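Local coordinates for protein biliverdin reductase (Synechocystis sp., PDB 5B3T) that probably reduces the heme-derived tetrapyrrole biliverdin to bilirubin with NAD(P)H, as a Rossmann-fold enzyme of the Gfo/Idh/MocA family, at residues F180-A185 against A222-Q227; V202-R207 against Q323-K328; A156-I161 against R249-H254; R218-T223 against V236-G241. All blocks are in the same frame, centred on the assembly; numbering follows the deposited sequence.

Interaction 1: F180-A185 against A222-Q227; sequences FPLVAA and ATAYLQ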
loop_
_atom_site.group_PDB
_atom_site.type_symbol
_atom_site.label_atom_id
_atom_site.label_comp_id
_atom_site.label_asym_id
_atom_site.label_seq_id
_atom_site.Cartn_x
_atom_site.Cartn_y
_atom_site.Cartn_z
ATOM N N PHE A 180 9.389 -7.148 -5.723
ATOM C CA PHE A 180 10.370 -6.071 -5.696
ATOM C C PHE A 180 10.286 -5.317 -4.372
ATOM O O PHE A 180 9.235 -4.737 -4.064
ATOM C CB PHE A 180 10.149 -5.117 -6.868
ATOM C CG PHE A 180 11.217 -4.068 -7.005
ATOM C CD1 PHE A 180 12.558 -4.420 -6.988
ATOM C CD2 PHE A 180 10.883 -2.734 -7.162
ATOM C CE1 PHE A 180 13.547 -3.459 -7.115
ATOM C CE2 PHE A 180 11.868 -1.769 -7.292
ATOM C CZ PHE A 180 13.201 -2.133 -7.268
ATOM N N PRO A 181 11.355 -5.298 -3.569
ATOM C CA PRO A 181 11.232 -4.812 -2.184
ATOM C C PRO A 181 10.833 -3.349 -2.056
ATOM O O PRO A 181 10.289 -2.969 -1.013
ATOM C CB PRO A 181 12.634 -5.052 -1.604
ATOM C CG PRO A 181 13.222 -6.130 -2.464
ATOM C CD PRO A 181 12.680 -5.879 -3.839
ATOM N N LEU A 182 11.076 -2.519 -3.067
ATOM C CA LEU A 182 10.821 -1.089 -2.966
ATOM C C LEU A 182 9.424 -0.686 -3.427
ATOM O O LEU A 182 9.144 0.512 -3.517
ATOM C CB LEU A 182 11.870 -0.312 -3.762
ATOM C CG LEU A 182 13.238 -0.154 -3.100
ATOM C CD1 LEU A 182 14.284 0.262 -4.123
ATOM C CD2 LEU A 182 13.161 0.856 -1.963
ATOM N N VAL A 183 8.541 -1.649 -3.699
ATOM C CA VAL A 183 7.228 -1.323 -4.257
ATOM C C VAL A 183 6.452 -0.406 -3.319
ATOM O O VAL A 183 5.916 0.629 -3.735
ATOM C CB VAL A 183 6.444 -2.611 -4.564
ATOM C CG1 VAL A 183 4.965 -2.299 -4.747
ATOM C CG2 VAL A 183 7.006 -3.285 -5.808
ATOM N N ALA A 184 6.388 -0.765 -2.035
ATOM C CA ALA A 184 5.591 0.016 -1.094
ATOM C C ALA A 184 6.225 1.375 -0.817
ATOM O O ALA A 184 5.526 2.393 -0.767
ATOM C CB ALA A 184 5.398 -0.763 0.207
ATOM N N ALA A 185 7.547 1.410 -0.635
ATOM C CA ALA A 185 8.214 2.674 -0.344
ATOM C C ALA A 185 8.100 3.641 -1.516
ATOM O O ALA A 185 7.877 4.841 -1.320
ATOM C CB ALA A 185 9.681 2.424 0.010
ATOM N N ALA A 222 17.607 -2.419 -0.362
ATOM C CA ALA A 222 17.253 -1.827 -1.643
ATOM C C ALA A 222 17.283 -0.314 -1.507
ATOM O O ALA A 222 16.685 0.243 -0.582
ATOM C CB ALA A 222 15.877 -2.301 -2.111
ATOM N N THR A 223 17.987 0.343 -2.426
ATOM C CA THR A 223 18.185 1.783 -2.388
ATOM C C THR A 223 17.797 2.369 -3.734
ATOM O O THR A 223 18.201 1.848 -4.778
ATOM C CB THR A 223 19.642 2.133 -2.065
ATOM O OG1 THR A 223 20.507 1.477 -3.000
ATOM C CG2 THR A 223 20.001 1.679 -0.660
ATOM N N ALA A 224 17.016 3.445 -3.711
ATOM C CA ALA A 224 16.625 4.154 -4.921
ATOM C C ALA A 224 16.885 5.638 -4.725
ATOM O O ALA A 224 16.459 6.219 -3.721
ATOM C CB ALA A 224 15.152 3.909 -5.267
ATOM N N TYR A 225 17.586 6.245 -5.677
ATOM C CA TYR A 225 17.903 7.666 -5.641
ATOM C C TYR A 225 17.210 8.336 -6.819
ATOM O O TYR A 225 17.508 8.028 -7.979
ATOM C CB TYR A 225 19.418 7.880 -5.665
ATOM C CG TYR A 225 20.110 7.122 -4.553
ATOM C CD1 TYR A 225 19.969 7.516 -3.227
ATOM C CD2 TYR A 225 20.877 5.997 -4.822
ATOM C CE1 TYR A 225 20.586 6.819 -2.204
ATOM C CE2 TYR A 225 21.500 5.293 -3.804
ATOM C CZ TYR A 225 21.351 5.711 -2.497
ATOM O OH TYR A 225 21.967 5.017 -1.481
ATOM N N LEU A 226 16.277 9.235 -6.516
ATOM C CA LEU A 226 15.340 9.765 -7.494
ATOM C C LEU A 226 15.576 11.252 -7.708
ATOM O O LEU A 226 15.860 11.992 -6.761
ATOM C CB LEU A 226 13.892 9.551 -7.042
ATOM C CG LEU A 226 13.460 8.151 -6.606
ATOM C CD1 LEU A 226 12.019 8.177 -6.127
ATOM C CD2 LEU A 226 13.625 7.151 -7.735
ATOM N N GLN A 227 15.439 11.684 -8.958
ATOM C CA GLN A 227 15.431 13.097 -9.303
ATOM C C GLN A 227 14.082 13.436 -9.915
ATOM O O GLN A 227 13.675 12.826 -10.911
ATOM C CB GLN A 227 16.578 13.446 -10.253
ATOM C CG GLN A 227 17.943 13.201 -9.639
ATOM C CD GLN A 227 19.082 13.643 -10.531
ATOM O OE1 GLN A 227 20.065 12.925 -10.699
ATOM N NE2 GLN A 227 18.957 14.832 -11.104
#
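Leu-182 turns CG anti to its own carbonyl carbon, beside the backbone N (chi1 -78°). Its second torsion is extended for one methyl, CD1 (chi2 164°). This lays the branched end of the side chain against strand 222-227. CG of Leu-182 sits 3.5 Å from CB of Ala-222. CD1 touches two strand residues, 3.6 Å from CB of Ala-222 and 3.9 Å from CB of Ala-224. CD2 comes alongside the carbonyl O of Ala-222. The methyls of Ala-222 and Ala-224 both point toward the incoming leucine, and Thr-223 between them points away. Leu-182 is the N-cap residue of helix 183-189, the helix that packs on the large mixed sheet of the C-terminal alpha/beta domain. A type I turn from Phe-180 to Val-183 leads into it, closed by Val-183 N to Phe-180 O at 3.2 Å. Pro-181, within the turn, adds a looser touch, its CB 4.3 Å from CB of Ala-222. Tyr-238 of the neighbouring strand also packs on Leu-182. Phe-208 on the other neighbouring strand meets Pro-181. The side chain of Pro-181 lies about 8 Å from that of Asn-84, which binds NADP(+) in another structure of this protein.

Interaction 2: V202-R207 against Q323-K328; sequences VDAQCR and QACGYK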
loop_
_atom_site.group_PDB
_atom_site.type_symbol
_atom_site.label_atom_id
_atom_site.label_comp_id
_atom_site.label_asym_id
_atom_site.label_seq_id
_atom_site.Cartn_x
_atom_site.Cartn_y
_atom_site.Cartn_z
ATOM N N VAL A 202 16.363 8.064 -12.272
ATOM C CA VAL A 202 16.376 7.022 -11.250
ATOM C C VAL A 202 17.713 6.301 -11.281
ATOM O O VAL A 202 18.211 5.952 -12.354
ATOM C CB VAL A 202 15.230 6.004 -11.447
ATOM C CG1 VAL A 202 15.277 4.929 -10.381
ATOM C CG2 VAL A 202 13.885 6.686 -11.450
ATOM N N ASP A 203 18.293 6.076 -10.101
ATOM C CA ASP A 203 19.351 5.094 -9.895
ATOM C C ASP A 203 18.921 4.222 -8.728
ATOM O O ASP A 203 18.498 4.742 -7.692
ATOM C CB ASP A 203 20.712 5.744 -9.603
ATOM C CG ASP A 203 21.078 6.810 -10.613
ATOM O OD1 ASP A 203 21.331 6.455 -11.781
ATOM O OD2 ASP A 203 21.126 8.001 -10.233
ATOM N N ALA A 204 19.016 2.905 -8.893
ATOM C CA ALA A 204 18.547 1.990 -7.863
ATOM C C ALA A 204 19.455 0.772 -7.810
ATOM O O ALA A 204 19.954 0.311 -8.841
ATOM C CB ALA A 204 17.097 1.559 -8.112
ATOM N N GLN A 205 19.670 0.263 -6.597
ATOM C CA GLN A 205 20.419 -0.961 -6.363
ATOM C C GLN A 205 19.643 -1.837 -5.391
ATOM O O GLN A 205 18.939 -1.341 -4.507
ATOM C CB GLN A 205 21.826 -0.684 -5.803
ATOM C CG GLN A 205 22.715 0.178 -6.695
ATOM C CD GLN A 205 22.396 1.658 -6.586
ATOM O OE1 GLN A 205 21.909 2.125 -5.557
ATOM N NE2 GLN A 205 22.666 2.404 -7.651
ATOM N N CYS A 206 19.780 -3.150 -5.560
ATOM C CA CYS A 206 19.086 -4.115 -4.717
ATOM C C CYS A 206 20.043 -5.249 -4.386
ATOM O O CYS A 206 20.563 -5.908 -5.291
ATOM C CB CYS A 206 17.829 -4.646 -5.412
ATOM S SG CYS A 206 16.618 -5.401 -4.305
ATOM N N ARG A 207 20.274 -5.473 -3.095
ATOM C CA ARG A 207 21.165 -6.521 -2.617
ATOM C C ARG A 207 20.386 -7.478 -1.726
ATOM O O ARG A 207 19.622 -7.041 -0.858
ATOM C CB ARG A 207 22.352 -5.928 -1.850
ATOM C CG ARG A 207 23.250 -6.977 -1.214
ATOM C CD ARG A 207 24.486 -6.375 -0.564
ATOM N NE ARG A 207 25.350 -7.421 -0.024
ATOM C CZ ARG A 207 26.526 -7.202 0.558
ATOM N NH1 ARG A 207 26.990 -5.967 0.681
ATOM N NH2 ARG A 207 27.237 -8.223 1.016
ATOM N N GLN A 323 13.700 -1.754 -13.181
ATOM C CA GLN A 323 14.511 -1.763 -14.393
ATOM C C GLN A 323 15.916 -1.243 -14.115
ATOM O O GLN A 323 16.903 -1.799 -14.609
ATOM C CB GLN A 323 13.821 -0.928 -15.472
ATOM C CG GLN A 323 14.545 -0.859 -16.802
ATOM C CD GLN A 323 13.817 0.023 -17.800
ATOM O OE1 GLN A 323 13.387 1.128 -17.470
ATOM N NE2 GLN A 323 13.669 -0.464 -19.025
ATOM N N ALA A 324 16.026 -0.183 -13.308
ATOM C CA ALA A 324 17.338 0.329 -12.925
ATOM C C ALA A 324 18.099 -0.663 -12.054
ATOM O O ALA A 324 19.334 -0.628 -12.014
ATOM C CB ALA A 324 17.188 1.664 -12.197
ATOM N N CYS A 325 17.384 -1.543 -11.351
ATOM C CA CYS A 325 18.004 -2.538 -10.487
ATOM C C CYS A 325 18.440 -3.791 -11.233
ATOM O O CYS A 325 19.172 -4.605 -10.660
ATOM C CB CYS A 325 17.035 -2.949 -9.370
ATOM S SG CYS A 325 17.016 -1.893 -7.913
ATOM N N GLY A 326 18.006 -3.972 -12.477
ATOM C CA GLY A 326 18.119 -5.276 -13.094
ATOM C C GLY A 326 17.246 -6.316 -12.437
ATOM O O GLY A 326 17.509 -7.513 -12.571
ATOM N N TYR A 327 16.213 -5.888 -11.716
ATOM C CA TYR A 327 15.362 -6.812 -10.984
ATOM C C TYR A 327 14.385 -7.502 -11.926
ATOM O O TYR A 327 13.908 -6.914 -12.901
ATOM C CB TYR A 327 14.596 -6.084 -9.877
ATOM C CG TYR A 327 13.802 -7.013 -8.985
ATOM C CD1 TYR A 327 14.388 -7.610 -7.877
ATOM C CD2 TYR A 327 12.468 -7.297 -9.254
ATOM C CE1 TYR A 327 13.668 -8.465 -7.060
ATOM C CE2 TYR A 327 11.740 -8.150 -8.443
ATOM C CZ TYR A 327 12.346 -8.730 -7.349
ATOM O OH TYR A 327 11.623 -9.578 -6.541
ATOM N N LYS A 328 14.085 -8.761 -11.611
ATOM C CA LYS A 328 13.240 -9.622 -12.439
ATOM C C LYS A 328 13.758 -9.711 -13.870
ATOM O O LYS A 328 13.779 -10.789 -14.463
ATOM C CB LYS A 328 11.786 -9.136 -12.440
ATOM C CG LYS A 328 10.777 -10.258 -12.252
ATOM C CD LYS A 328 9.445 -9.946 -12.915
ATOM C CE LYS A 328 8.692 -8.851 -12.182
ATOM N NZ LYS A 328 7.259 -8.810 -12.591
HETATM O O HOH W 1 20.701 2.212 -11.340
HETATM O O HOH W 2 21.126 -3.751 -8.229
#
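The sulfur of Cys-325 is the centre of this contact. SG lies 3.5 Å from CB of Ala-204 and 3.8 Å from CB of Cys-206, two residues on the same face of strand 202-207. It also rests against the backbone between them, 3.6 Å from C of Gln-205. The preceding residue adds a methyl beside it: CB of Ala-324 is 4.1 Å from CB of Ala-204. CG1 of Val-202 reaches CB of Ala-324 a little more loosely, at 4.2 Å.

The first torsion of Cys-325 puts SG anti to its carbonyl carbon, beside the backbone N (chi1 -85°). SG of Cys-206 instead stands anti to its own backbone N, so the CB and not the sulfur of Cys-206 meets Cys-325. Two waters bridge the backbones along one edge of the contact. Water 1 accepts from Ala-204 N and donates to Ala-324 O. Water 2 accepts from Cys-206 N, at 3.0 Å, and donates to Cys-325 O. Gly-326 leaves the helical conformation, and its positive phi (66°) belongs to a Schellman motif, with Gly-326 N bonded to Gln-323 O at 3.2 Å.

Strand 199-210 is an outermost strand of the mixed sheet within this chain, and helix 309-325 covers one face of it. Phe-180 packs on Cys-325 as well. The contact is thus apolar at its centre, while the waters join strand N-H groups to carbonyls at the helix end, where backbone acceptors are normally left over.

Interaction 3: A156-I161 against R249-H254; sequences ARYSTI and RIFTLH. With PO4 (phosphate ion), chain D.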
loop_
_atom_site.group_PDB
_atom_site.type_symbol
_atom_site.label_atom_id
_atom_site.label_comp_id
_atom_site.label_asym_id
_atom_site.label_seq_id
_atom_site.Cartn_x
_atom_site.Cartn_y
_atom_site.Cartn_z
ATOM N N ALA A 156 14.822 15.069 0.146
ATOM C CA ALA A 156 13.969 14.236 0.978
ATOM C C ALA A 156 14.620 12.874 1.154
ATOM O O ALA A 156 15.306 12.376 0.256
ATOM C CB ALA A 156 12.567 14.069 0.380
ATOM N N ARG A 157 14.396 12.273 2.319
ATOM C CA ARG A 157 14.932 10.951 2.609
ATOM C C ARG A 157 13.878 10.136 3.340
ATOM O O ARG A 157 13.369 10.559 4.382
ATOM C CB ARG A 157 16.216 11.030 3.445
ATOM C CG ARG A 157 16.857 9.674 3.691
ATOM C CD ARG A 157 18.263 9.812 4.243
ATOM N NE ARG A 157 19.071 8.637 3.927
ATOM C CZ ARG A 157 19.160 7.570 4.711
ATOM N NH1 ARG A 157 18.498 7.543 5.858
ATOM N NH2 ARG A 157 19.910 6.538 4.354
ATOM N N TYR A 158 13.557 8.972 2.782
ATOM C CA TYR A 158 12.571 8.052 3.338
ATOM C C TYR A 158 13.260 6.705 3.507
ATOM O O TYR A 158 13.557 6.026 2.518
ATOM C CB TYR A 158 11.345 7.959 2.422
ATOM C CG TYR A 158 10.323 6.904 2.786
ATOM C CD1 TYR A 158 10.044 6.590 4.110
ATOM C CD2 TYR A 158 9.611 6.240 1.794
ATOM C CE1 TYR A 158 9.101 5.627 4.433
ATOM C CE2 TYR A 158 8.667 5.281 2.105
ATOM C CZ TYR A 158 8.416 4.978 3.424
ATOM O OH TYR A 158 7.476 4.021 3.732
ATOM N N SER A 159 13.531 6.326 4.754
ATOM C CA SER A 159 14.308 5.130 5.047
ATOM C C SER A 159 13.554 4.251 6.032
ATOM O O SER A 159 13.133 4.720 7.095
ATOM C CB SER A 159 15.686 5.491 5.612
ATOM O OG SER A 159 16.422 4.322 5.925
ATOM N N THR A 160 13.395 2.980 5.677
ATOM C CA THR A 160 12.780 1.974 6.535
ATOM C C THR A 160 13.768 0.823 6.673
ATOM O O THR A 160 14.015 0.094 5.707
ATOM C CB THR A 160 11.452 1.485 5.958
ATOM O OG1 THR A 160 10.637 2.612 5.612
ATOM C CG2 THR A 160 10.712 0.637 6.976
ATOM N N ILE A 161 14.340 0.665 7.863
ATOM C CA ILE A 161 15.255 -0.433 8.156
ATOM C C ILE A 161 14.698 -1.199 9.346
ATOM O O ILE A 161 14.454 -0.614 10.408
ATOM C CB ILE A 161 16.682 0.061 8.433
ATOM C CG1 ILE A 161 17.313 0.594 7.144
ATOM C CG2 ILE A 161 17.526 -1.064 9.013
ATOM C CD1 ILE A 161 18.717 1.124 7.318
ATOM N N ARG A 249 13.042 4.310 10.976
ATOM C CA ARG A 249 11.787 4.691 10.324
ATOM C C ARG A 249 11.793 6.212 10.216
ATOM O O ARG A 249 11.291 6.911 11.101
ATOM C CB ARG A 249 10.562 4.183 11.085
ATOM C CG ARG A 249 10.256 2.711 10.869
ATOM C CD ARG A 249 8.771 2.426 11.071
ATOM N NE ARG A 249 8.330 2.696 12.437
ATOM C CZ ARG A 249 7.125 3.159 12.756
ATOM N NH1 ARG A 249 6.238 3.413 11.804
ATOM N NH2 ARG A 249 6.809 3.373 14.025
ATOM N N ILE A 250 12.357 6.720 9.122
ATOM C CA ILE A 250 12.576 8.148 8.932
ATOM C C ILE A 250 11.913 8.590 7.635
ATOM O O ILE A 250 12.010 7.904 6.611
ATOM C CB ILE A 250 14.082 8.491 8.912
ATOM C CG1 ILE A 250 14.740 8.099 10.234
ATOM C CG2 ILE A 250 14.297 9.970 8.638
ATOM C CD1 ILE A 250 14.232 8.867 11.425
ATOM N N PHE A 251 11.236 9.737 7.685
ATOM C CA PHE A 251 10.724 10.415 6.495
ATOM C C PHE A 251 11.010 11.901 6.697
ATOM O O PHE A 251 10.314 12.576 7.461
ATOM C CB PHE A 251 9.237 10.146 6.284
ATOM C CG PHE A 251 8.771 10.351 4.863
ATOM C CD1 PHE A 251 9.490 11.145 3.983
ATOM C CD2 PHE A 251 7.614 9.739 4.408
ATOM C CE1 PHE A 251 9.063 11.329 2.683
ATOM C CE2 PHE A 251 7.182 9.919 3.105
ATOM C CZ PHE A 251 7.908 10.715 2.243
ATOM N N THR A 252 12.041 12.400 6.022
ATOM C CA THR A 252 12.488 13.780 6.163
ATOM C C THR A 252 12.385 14.479 4.817
ATOM O O THR A 252 12.778 13.914 3.793
ATOM C CB THR A 252 13.928 13.838 6.680
ATOM O OG1 THR A 252 14.007 13.167 7.943
ATOM C CG2 THR A 252 14.382 15.284 6.849
ATOM N N LEU A 253 11.854 15.702 4.822
ATOM C CA LEU A 253 11.745 16.519 3.620
ATOM C C LEU A 253 12.280 17.912 3.926
ATOM O O LEU A 253 11.780 18.586 4.832
ATOM C CB LEU A 253 10.297 16.587 3.120
ATOM C CG LEU A 253 9.602 15.247 2.842
ATOM C CD1 LEU A 253 8.803 14.775 4.051
ATOM C CD2 LEU A 253 8.717 15.318 1.604
ATOM N N HIS A 254 13.292 18.336 3.172
ATOM C CA HIS A 254 13.933 19.631 3.364
ATOM C C HIS A 254 13.443 20.597 2.293
ATOM O O HIS A 254 13.558 20.310 1.096
ATOM C CB HIS A 254 15.456 19.510 3.303
ATOM C CG HIS A 254 16.050 18.678 4.398
ATOM N ND1 HIS A 254 16.166 19.130 5.695
ATOM C CD2 HIS A 254 16.590 17.436 4.381
ATOM C CE1 HIS A 254 16.737 18.194 6.434
ATOM N NE2 HIS A 254 17.004 17.157 5.661
HETATM P P PO4 D . 9.521 1.819 16.026
HETATM O O1 PO4 D . 10.193 2.772 16.988
HETATM O O2 PO4 D . 8.023 1.933 16.175
HETATM O O3 PO4 D . 9.954 0.406 16.333
HETATM O O4 PO4 D . 9.914 2.170 14.611
#
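Arg-249 grips a phosphate ion, probably from the crystallisation liquor, with two N-H groups. NE donates to O4 at 2.7 Å and almost straight (172°), and NH2 donates to O2 at 2.9 Å. The ion sits at the edge of the guanidinium, near its plane. A bend at chi3 (-63°) helps set this group, and NH1 makes a salt bridge to Glu-265.

Four backbone hydrogen bonds join strands 153-163 and 248-255, antiparallel neighbours in the mixed sheet of the C-terminal alpha/beta domain. Arg-157 and Thr-252 form one hydrogen-bonded pair, with Arg-157 N to Thr-252 O the shortest at 2.7 Å. Ser-159 and Ile-250 form the other, and each N-H approaches in the plane of the accepting carbonyl.

On the face with Ala-156, Tyr-158, Phe-251 and Leu-253, two rings pack together. Tyr-158 and Phe-251, a non-hydrogen-bonded pair, make an offset stack with centroids 4.7 Å apart and planes at 19°. Both carry CG anti to the backbone N. CB of Tyr-158 lies over the face of the Phe-251 ring, 4.1 Å from its centroid, a CH-pi contact. Beside them CB of Ala-156 meets CG of Leu-253 at 4.0 Å. This face thus runs from buried rings under helix 183-189 to the exposed Arg-249, whose cationic end pairs with Glu-265 and with the phosphate.

Interaction 4: R218-T223 against V236-G241; sequences RACLAT and VIYGKG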
loop_
_atom_site.group_PDB
_atom_site.type_symbol
_atom_site.label_atom_id
_atom_site.label_comp_id
_atom_site.label_asym_id
_atom_site.label_seq_id
_atom_site.Cartn_x
_atom_site.Cartn_y
_atom_site.Cartn_z
ATOM N N ARG A 218 17.338 -13.929 3.644
ATOM C CA ARG A 218 17.430 -13.631 5.063
ATOM C C ARG A 218 17.657 -12.153 5.333
ATOM O O ARG A 218 17.515 -11.720 6.479
ATOM C CB ARG A 218 18.549 -14.453 5.715
ATOM C CG ARG A 218 19.942 -14.154 5.204
ATOM C CD ARG A 218 20.963 -15.061 5.878
ATOM N NE ARG A 218 22.323 -14.559 5.719
ATOM C CZ ARG A 218 22.943 -13.806 6.621
ATOM N NH1 ARG A 218 22.322 -13.477 7.745
ATOM N NH2 ARG A 218 24.181 -13.386 6.403
ATOM N N ALA A 219 18.011 -11.381 4.309
ATOM C CA ALA A 219 18.123 -9.938 4.425
ATOM C C ALA A 219 18.071 -9.344 3.028
ATOM O O ALA A 219 18.442 -9.997 2.048
ATOM C CB ALA A 219 19.417 -9.517 5.136
ATOM N N CYS A 220 17.596 -8.105 2.947
ATOM C CA CYS A 220 17.629 -7.354 1.705
ATOM C C CYS A 220 17.919 -5.895 2.019
ATOM O O CYS A 220 17.523 -5.376 3.067
ATOM C CB CYS A 220 16.314 -7.473 0.915
ATOM S SG CYS A 220 14.891 -6.635 1.649
ATOM N N LEU A 221 18.635 -5.247 1.106
ATOM C CA LEU A 221 18.871 -3.810 1.168
ATOM C C LEU A 221 18.636 -3.249 -0.222
ATOM O O LEU A 221 19.370 -3.581 -1.159
ATOM C CB LEU A 221 20.286 -3.483 1.651
ATOM C CG LEU A 221 20.652 -1.998 1.586
ATOM C CD1 LEU A 221 19.692 -1.164 2.429
ATOM C CD2 LEU A 221 22.091 -1.772 2.022
ATOM N N ALA A 222 17.607 -2.419 -0.362
ATOM C CA ALA A 222 17.253 -1.827 -1.643
ATOM C C ALA A 222 17.283 -0.314 -1.507
ATOM O O ALA A 222 16.685 0.243 -0.582
ATOM C CB ALA A 222 15.877 -2.301 -2.111
ATOM N N THR A 223 17.987 0.343 -2.426
ATOM C CA THR A 223 18.185 1.783 -2.388
ATOM C C THR A 223 17.797 2.369 -3.734
ATOM O O THR A 223 18.201 1.848 -4.778
ATOM C CB THR A 223 19.642 2.133 -2.065
ATOM O OG1 THR A 223 20.507 1.477 -3.000
ATOM C CG2 THR A 223 20.001 1.679 -0.660
ATOM N N VAL A 236 15.346 6.821 -1.212
ATOM C CA VAL A 236 14.338 5.872 -0.749
ATOM C C VAL A 236 15.047 4.570 -0.404
ATOM O O VAL A 236 15.614 3.916 -1.286
ATOM C CB VAL A 236 13.241 5.634 -1.800
ATOM C CG1 VAL A 236 12.184 4.690 -1.259
ATOM C CG2 VAL A 236 12.611 6.954 -2.220
ATOM N N ILE A 237 15.010 4.194 0.873
ATOM C CA ILE A 237 15.804 3.094 1.409
ATOM C C ILE A 237 14.867 2.073 2.039
ATOM O O ILE A 237 13.988 2.435 2.830
ATOM C CB ILE A 237 16.829 3.592 2.445
ATOM C CG1 ILE A 237 17.536 4.855 1.947
ATOM C CG2 ILE A 237 17.840 2.501 2.768
ATOM C CD1 ILE A 237 18.364 4.649 0.695
ATOM N N TYR A 238 15.061 0.799 1.699
ATOM C CA TYR A 238 14.289 -0.288 2.292
ATOM C C TYR A 238 15.236 -1.419 2.651
ATOM O O TYR A 238 15.840 -2.030 1.763
ATOM C CB TYR A 238 13.192 -0.791 1.346
ATOM C CG TYR A 238 12.317 -1.875 1.947
ATOM C CD1 TYR A 238 12.660 -3.218 1.836
ATOM C CD2 TYR A 238 11.150 -1.552 2.625
ATOM C CE1 TYR A 238 11.863 -4.208 2.387
ATOM C CE2 TYR A 238 10.347 -2.533 3.177
ATOM C CZ TYR A 238 10.709 -3.859 3.054
ATOM O OH TYR A 238 9.912 -4.839 3.601
ATOM N N GLY A 239 15.353 -1.703 3.944
ATOM C CA GLY A 239 16.164 -2.812 4.403
ATOM C C GLY A 239 15.499 -3.595 5.515
ATOM O O GLY A 239 14.832 -3.014 6.375
ATOM N N LYS A 240 15.658 -4.915 5.504
ATOM C CA LYS A 240 15.157 -5.748 6.586
ATOM C C LYS A 240 15.936 -7.052 6.591
ATOM O O LYS A 240 16.505 -7.459 5.576
ATOM C CB LYS A 240 13.652 -6.017 6.459
ATOM C CG LYS A 240 13.257 -6.944 5.319
ATOM C CD LYS A 240 11.748 -7.151 5.296
ATOM C CE LYS A 240 11.306 -7.908 4.058
ATOM N NZ LYS A 240 9.823 -7.896 3.917
ATOM N N GLY A 241 15.963 -7.698 7.751
ATOM C CA GLY A 241 16.612 -8.989 7.845
ATOM C C GLY A 241 17.693 -9.099 8.899
ATOM O O GLY A 241 17.798 -8.259 9.798
#
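Strands 217-228 and 233-241 form a beta hairpin in the mixed sheet of the C-terminal alpha/beta domain. The segments 219-223 and 236-241 run antiparallel, their axes 4.7 Å apart at closest approach. Four backbone hydrogen bonds join two hydrogen-bonded pairs, Cys-220 with Lys-240 and Ala-222 with Tyr-238. The shortest is Ala-222 N to Tyr-238 O, 2.8 Å. Cys-220 N reaches Lys-240 O nearly along the C=O axis.

Near the start of strand 217-228, Arg-218 and Ala-219 both face Trp-209 of the neighbouring strand, a classic beta bulge. Gly-241 pairs with Ala-219, and its CA comes within 3.2 Å of Arg-218 O. Its backbone angles (phi 125°) suit a residue without a side chain, and a CB there would run into Ala-219 and Arg-218.

On one face, Leu-221 and Thr-223 lie alongside Ile-237, all pointing the same way. CG2 of Thr-223 meets CD1 of Ile-237 at 3.7 Å, and CD1 of Leu-221 meets CG2 of Ile-237 at 4.1 Å.

The other face, with Ala-222, carries Cys-220, Tyr-238 and Lys-240. SG of Cys-220 takes the crowded position between backbone N and carbonyl carbon (chi1 70°). There it sits at the edge of the Tyr-238 ring, 4.0 Å from CE1, a sulfur-aromatic contact. Lys-240 runs extended beyond CG past this sulfur. Its side chain lies about 7 Å from those of Asn-84 and Trp-171, which bind NADP(+) in another structure of this protein. The ammonium has cation-pi contacts with Phe-178 and Tyr-173, and NZ donates to Thr-172 O and, at 3.1 Å, to Tyr-238 OH.

All four contacts meet on one mixed sheet. Interaction 2 covers strand 199-210, which pairs with the strand used by interactions 1 and 4; Gln-205 N lies 2.8 Å from Thr-223 O, a probable hydrogen bond. Interactions 1 and 4 share Ala-222 and Thr-223, and CD2 of Leu-182 packs 3.7 Å from CB of Tyr-238. Strand 233-241 then passes the sheet on to interaction 3, with Ile-237 N 2.9 Å from Tyr-158 O. Interactions 2 and 3 do not touch, their nearest atoms being about 11 Å apart. Interactions 1 and 4 come nearest the NADP(+) site, empty in this model, about 8 and 7 Å from Asn-84 between side chains.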